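Local coordinates for protein histidinol-phosphatase (Listeria monocytogenes serotype 4b str. H7858, PDB 6NLR) that probably hydrolyses histidinol phosphate to histidinol and phosphate in histidine biosynthesis, using a trinuclear metal centre of the PHP family, at residues Asn109-His123 against Leu171-Leu184. Numbering follows the deposited sequence.
Sequences NEYGPQTDDGVLSLH and LGLFKPRRMGHISL. With MN (manganese (II) ion), chain E.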
loop_
_atom_site.group_PDB
_atom_site.type_symbol
_atom_site.label_atom_id
_atom_site.label_comp_id
_atom_site.label_asym_id
_atom_site.label_seq_id
_atom_site.Cartn_x
_atom_site.Cartn_y
_atom_site.Cartn_z
ATOM N N ASN A 109 17.201 7.923 0.476
ATOM C CA ASN A 109 18.260 8.867 0.923
ATOM C C ASN A 109 18.215 10.128 0.050
ATOM O O ASN A 109 18.435 11.212 0.599
ATOM C CB ASN A 109 19.658 8.241 0.952
ATOM C CG ASN A 109 19.839 7.236 2.080
ATOM O OD1 ASN A 109 20.755 6.426 2.025
ATOM N ND2 ASN A 109 19.010 7.273 3.112
ATOM N N GLU A 110 17.932 10.024 -1.251
ATOM C CA GLU A 110 17.921 11.233 -2.124
ATOM C C GLU A 110 16.642 12.059 -1.891
ATOM O O GLU A 110 16.763 13.261 -1.717
ATOM C CB GLU A 110 18.077 10.871 -3.600
ATOM C CG GLU A 110 18.037 12.094 -4.497
ATOM C CD GLU A 110 18.558 11.909 -5.915
ATOM O OE1 GLU A 110 18.757 10.745 -6.328
ATOM O OE2 GLU A 110 18.764 12.936 -6.609
ATOM N N TYR A 111 15.456 11.462 -1.922
ATOM C CA TYR A 111 14.168 12.205 -1.961
ATOM C C TYR A 111 13.492 12.251 -0.582
ATOM O O TYR A 111 12.625 13.118 -0.375
ATOM C CB TYR A 111 13.253 11.600 -3.025
ATOM C CG TYR A 111 13.818 11.771 -4.411
ATOM C CD1 TYR A 111 13.765 12.993 -5.062
ATOM C CD2 TYR A 111 14.464 10.723 -5.040
ATOM C CE1 TYR A 111 14.324 13.167 -6.316
ATOM C CE2 TYR A 111 15.033 10.882 -6.291
ATOM C CZ TYR A 111 14.953 12.102 -6.934
ATOM O OH TYR A 111 15.515 12.219 -8.171
ATOM N N GLY A 112 13.908 11.394 0.348
ATOM C CA GLY A 112 13.341 11.341 1.704
ATOM C C GLY A 112 13.240 12.718 2.357
ATOM O O GLY A 112 12.232 13.012 2.975
ATOM N N PRO A 113 14.272 13.587 2.276
ATOM C CA PRO A 113 14.220 14.907 2.902
ATOM C C PRO A 113 13.077 15.797 2.393
ATOM O O PRO A 113 12.760 16.735 3.072
ATOM C CB PRO A 113 15.597 15.524 2.558
ATOM C CG PRO A 113 16.490 14.316 2.421
ATOM C CD PRO A 113 15.594 13.321 1.695
ATOM N N GLN A 114 12.492 15.510 1.223
ATOM C CA GLN A 114 11.382 16.328 0.653
ATOM C C GLN A 114 10.019 15.805 1.126
ATOM O O GLN A 114 9.008 16.343 0.675
ATOM C CB GLN A 114 11.474 16.331 -0.873
ATOM C CG GLN A 114 12.607 17.214 -1.395
ATOM C CD GLN A 114 12.673 17.121 -2.896
ATOM O OE1 GLN A 114 11.893 17.767 -3.598
ATOM N NE2 GLN A 114 13.576 16.284 -3.386
ATOM N N THR A 115 9.987 14.799 2.002
ATOM C CA THR A 115 8.748 14.076 2.388
ATOM C C THR A 115 8.509 14.232 3.885
ATOM O O THR A 115 9.455 14.491 4.597
ATOM C CB THR A 115 8.820 12.591 2.024
ATOM O OG1 THR A 115 9.777 11.951 2.870
ATOM C CG2 THR A 115 9.189 12.379 0.576
ATOM N N ASP A 116 7.288 13.939 4.293
ATOM C CA ASP A 116 6.657 14.200 5.599
ATOM C C ASP A 116 5.857 12.971 6.056
ATOM O O ASP A 116 5.315 12.985 7.151
ATOM C CB ASP A 116 5.653 15.314 5.313
ATOM C CG ASP A 116 5.272 16.120 6.511
ATOM O OD1 ASP A 116 5.838 15.829 7.574
ATOM O OD2 ASP A 116 4.417 17.030 6.364
ATOM N N ASP A 117 5.668 11.979 5.184
ATOM C CA ASP A 117 4.933 10.726 5.505
ATOM C C ASP A 117 5.330 9.702 4.451
ATOM O O ASP A 117 6.093 10.042 3.505
ATOM C CB ASP A 117 3.418 10.954 5.574
ATOM C CG ASP A 117 2.619 9.905 6.340
ATOM O OD1 ASP A 117 3.243 9.015 6.973
ATOM O OD2 ASP A 117 1.350 9.986 6.304
ATOM N N GLY A 118 4.858 8.480 4.617
ATOM C CA GLY A 118 5.253 7.387 3.719
ATOM C C GLY A 118 4.548 6.110 4.089
ATOM O O GLY A 118 4.153 5.951 5.253
ATOM N N VAL A 119 4.381 5.252 3.088
ATOM C CA VAL A 119 3.872 3.875 3.234
ATOM C C VAL A 119 4.866 2.973 2.506
ATOM O O VAL A 119 5.300 3.330 1.384
ATOM C CB VAL A 119 2.438 3.781 2.687
ATOM C CG1 VAL A 119 1.939 2.360 2.707
ATOM C CG2 VAL A 119 1.475 4.669 3.470
ATOM N N LEU A 120 5.248 1.865 3.128
ATOM C CA LEU A 120 6.069 0.834 2.461
ATOM C C LEU A 120 5.148 -0.331 2.144
ATOM O O LEU A 120 4.574 -0.896 3.091
ATOM C CB LEU A 120 7.221 0.424 3.373
ATOM C CG LEU A 120 8.175 -0.614 2.793
ATOM C CD1 LEU A 120 8.950 -0.039 1.628
ATOM C CD2 LEU A 120 9.117 -1.128 3.882
ATOM N N SER A 121 5.021 -0.645 0.862
ATOM C CA SER A 121 4.037 -1.614 0.325
ATOM C C SER A 121 4.747 -2.697 -0.493
ATOM O O SER A 121 5.627 -2.363 -1.309
ATOM C CB SER A 121 3.014 -0.909 -0.516
ATOM O OG SER A 121 2.188 -0.120 0.310
ATOM N N LEU A 122 4.305 -3.931 -0.331
ATOM C CA LEU A 122 4.702 -5.063 -1.205
ATOM C C LEU A 122 3.627 -5.275 -2.290
ATOM O O LEU A 122 2.465 -5.626 -1.938
ATOM C CB LEU A 122 4.899 -6.300 -0.331
ATOM C CG LEU A 122 5.403 -7.531 -1.068
ATOM C CD1 LEU A 122 6.858 -7.341 -1.499
ATOM C CD2 LEU A 122 5.225 -8.760 -0.211
ATOM N N HIS A 123 4.015 -5.153 -3.562
ATOM C CA HIS A 123 3.106 -5.301 -4.737
ATOM C C HIS A 123 3.601 -6.383 -5.703
ATOM O O HIS A 123 2.804 -6.787 -6.570
ATOM C CB HIS A 123 2.953 -3.988 -5.517
ATOM C CG HIS A 123 2.347 -2.855 -4.754
ATOM N ND1 HIS A 123 3.014 -1.654 -4.586
ATOM C CD2 HIS A 123 1.170 -2.721 -4.111
ATOM C CE1 HIS A 123 2.265 -0.830 -3.875
ATOM N NE2 HIS A 123 1.151 -1.465 -3.554
ATOM N N LEU A 171 16.416 0.336 5.092
ATOM C CA LEU A 171 16.267 1.229 3.913
ATOM C C LEU A 171 16.652 2.658 4.316
ATOM O O LEU A 171 16.237 3.639 3.655
ATOM C CB LEU A 171 14.833 1.124 3.398
ATOM C CG LEU A 171 14.428 -0.291 2.943
ATOM C CD1 LEU A 171 12.987 -0.343 2.493
ATOM C CD2 LEU A 171 15.341 -0.809 1.833
ATOM N N GLY A 172 17.450 2.770 5.369
ATOM C CA GLY A 172 18.018 4.043 5.848
ATOM C C GLY A 172 17.018 4.840 6.692
ATOM O O GLY A 172 15.930 4.322 7.001
ATOM N N LEU A 173 17.366 6.081 6.999
ATOM C CA LEU A 173 16.647 6.955 7.952
ATOM C C LEU A 173 15.246 7.266 7.431
ATOM O O LEU A 173 14.350 7.453 8.268
ATOM C CB LEU A 173 17.468 8.238 8.107
ATOM C CG LEU A 173 16.859 9.322 8.986
ATOM C CD1 LEU A 173 16.498 8.792 10.380
ATOM C CD2 LEU A 173 17.829 10.480 9.084
ATOM N N PHE A 174 15.058 7.351 6.111
ATOM C CA PHE A 174 13.797 7.831 5.486
ATOM C C PHE A 174 12.873 6.661 5.110
ATOM O O PHE A 174 11.859 6.908 4.472
ATOM C CB PHE A 174 14.125 8.746 4.307
ATOM C CG PHE A 174 14.925 9.953 4.722
ATOM C CD1 PHE A 174 14.316 11.030 5.357
ATOM C CD2 PHE A 174 16.299 10.012 4.498
ATOM C CE1 PHE A 174 15.065 12.136 5.740
ATOM C CE2 PHE A 174 17.040 11.121 4.876
ATOM C CZ PHE A 174 16.423 12.176 5.508
ATOM N N LYS A 175 13.189 5.424 5.520
ATOM C CA LYS A 175 12.260 4.276 5.369
ATOM C C LYS A 175 10.918 4.658 5.989
ATOM O O LYS A 175 10.850 5.142 7.113
ATOM C CB LYS A 175 12.802 3.018 6.044
ATOM C CG LYS A 175 11.951 1.781 5.842
ATOM C CD LYS A 175 12.424 0.648 6.675
ATOM C CE LYS A 175 11.536 -0.575 6.530
ATOM N NZ LYS A 175 11.997 -1.670 7.420
ATOM N N PRO A 176 9.802 4.475 5.269
ATOM C CA PRO A 176 8.485 4.617 5.875
ATOM C C PRO A 176 8.349 3.710 7.101
ATOM O O PRO A 176 8.958 2.649 7.133
ATOM C CB PRO A 176 7.531 4.131 4.783
ATOM C CG PRO A 176 8.289 4.423 3.512
ATOM C CD PRO A 176 9.747 4.147 3.840
ATOM N N ARG A 177 7.531 4.129 8.066
ATOM C CA ARG A 177 7.256 3.347 9.288
ATOM C C ARG A 177 5.825 2.816 9.273
ATOM O O ARG A 177 5.416 2.214 10.294
ATOM C CB ARG A 177 7.561 4.234 10.483
ATOM C CG ARG A 177 9.045 4.570 10.525
ATOM C CD ARG A 177 9.435 5.173 11.818
ATOM N NE ARG A 177 10.845 5.547 11.809
ATOM C CZ ARG A 177 11.363 6.439 12.642
ATOM N NH1 ARG A 177 10.562 7.021 13.523
ATOM N NH2 ARG A 177 12.655 6.736 12.595
ATOM N N ARG A 178 5.092 3.032 8.180
ATOM C CA ARG A 178 3.709 2.534 8.033
ATOM C C ARG A 178 3.695 1.498 6.913
ATOM O O ARG A 178 4.063 1.796 5.771
ATOM C CB ARG A 178 2.725 3.675 7.774
ATOM C CG ARG A 178 1.270 3.196 7.822
ATOM C CD ARG A 178 0.246 4.286 8.180
ATOM N NE ARG A 178 0.081 5.278 7.135
ATOM C CZ ARG A 178 0.732 6.440 7.041
ATOM N NH1 ARG A 178 1.631 6.797 7.959
ATOM N NH2 ARG A 178 0.460 7.255 6.032
HETATM N N MSE A 179 3.320 0.264 7.266
HETATM C CA MSE A 179 3.341 -0.822 6.301
HETATM C C MSE A 179 1.991 -0.839 5.592
HETATM O O MSE A 179 0.956 -0.885 6.251
HETATM C CB MSE A 179 3.596 -2.175 6.977
HETATM C CG MSE A 179 4.835 -2.213 7.880
HETATM SE SE MSE A 179 6.534 -1.934 6.873
HETATM C CE MSE A 179 6.931 -0.050 7.283
ATOM N N GLY A 180 2.035 -0.843 4.257
ATOM C CA GLY A 180 0.857 -0.771 3.418
ATOM C C GLY A 180 0.068 -2.072 3.355
ATOM O O GLY A 180 0.686 -3.145 3.275
ATOM N N HIS A 181 -1.262 -1.957 3.386
ATOM C CA HIS A 181 -2.268 -3.038 3.158
ATOM C C HIS A 181 -1.669 -4.443 3.329
ATOM O O HIS A 181 -1.529 -5.137 2.310
ATOM C CB HIS A 181 -2.916 -2.849 1.771
ATOM C CG HIS A 181 -1.969 -2.486 0.668
ATOM N ND1 HIS A 181 -0.835 -3.247 0.388
ATOM C CD2 HIS A 181 -2.008 -1.476 -0.249
ATOM C CE1 HIS A 181 -0.210 -2.709 -0.663
ATOM N NE2 HIS A 181 -0.904 -1.614 -1.073
ATOM N N ILE A 182 -1.426 -4.914 4.565
ATOM C CA ILE A 182 -0.621 -6.155 4.788
ATOM C C ILE A 182 -1.420 -7.457 4.586
ATOM O O ILE A 182 -0.928 -8.504 5.049
ATOM C CB ILE A 182 0.072 -6.167 6.157
ATOM C CG1 ILE A 182 -0.922 -6.161 7.320
ATOM C CG2 ILE A 182 1.098 -5.055 6.247
ATOM C CD1 ILE A 182 -0.307 -6.643 8.631
ATOM N N SER A 183 -2.563 -7.453 3.908
ATOM C CA SER A 183 -3.232 -8.709 3.479
ATOM C C SER A 183 -3.624 -8.594 2.000
ATOM O O SER A 183 -4.723 -9.097 1.624
ATOM C CB SER A 183 -4.423 -9.018 4.357
ATOM O OG SER A 183 -5.389 -7.971 4.278
ATOM N N LEU A 184 -2.762 -7.974 1.193
ATOM C CA LEU A 184 -3.042 -7.710 -0.250
ATOM C C LEU A 184 -3.177 -9.041 -1.010
ATOM O O LEU A 184 -3.762 -9.039 -2.093
ATOM C CB LEU A 184 -1.938 -6.844 -0.866
ATOM C CG LEU A 184 -2.257 -6.306 -2.270
ATOM C CD1 LEU A 184 -3.367 -5.254 -2.205
ATOM C CD2 LEU A 184 -1.014 -5.709 -2.905
HETATM MN MN MN E . -0.468 -0.402 -2.776
HETATM O O HOH W 1 19.682 6.932 5.557
HETATM O O HOH W 2 9.949 8.942 2.829
HETATM O O HOH W 3 5.602 6.440 7.449
HETATM O O HOH W 4 2.819 -4.344 2.236
HETATM O O HOH W 5 1.149 -5.589 0.507
HETATM O O HOH W 6 -1.986 -1.969 -3.572
HETATM O O HOH W 7 -1.773 0.754 -2.327
#
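Arg178 reaches across to Asp117 along the flank of strand 117-127. Arg178 CB lies 3.7 Å from Gly118 O; CG leaves anti to the backbone N (chi1 -172°), and a bend at chi3 turns the guanidinium toward the Asp117 carboxylate. Arg178 NE passes Val119 CG2 at 4.0 Å, and Gly118 O sits over one face of the group. At the tip the grip is end-on and two-pronged: Arg178 NH1 meets the syn lone pair of Asp117 OD1 at 2.9 Å, while Arg178 NH2 reaches Asp117 OD2, also at 2.9 Å, from above a carboxylate plane turned 47° from the guanidinium. NH2 also bonds Gly5 O, NH1 pairs with Glu220, and Asp117 OD2 takes Arg3 and Ser36, so the charge cluster is shared among strands 3-7, 34-40 and 220-224. Beyond it the backbones run parallel through a single bridge: Leu120 N donates to Arg178 O (2.9 Å) and Gly180 N to Leu120 O (2.8 Å). Toward the helix 101-111 end, Pro113 CD lies over one face of the Phe174 ring in a CH-pi contact. At the other end, His123 NE2 and His181 NE2 each bind manganese at 2.1 Å, their rings meeting rim to rim; Glu93 joins them. The bridge thus links strand 117-127, beside strand 87-95, to strand 178-179, beside strand 220-224, closing this side of the TIM-barrel-like PHP fold, with helix 152-168 packed against Leu120 and Met179.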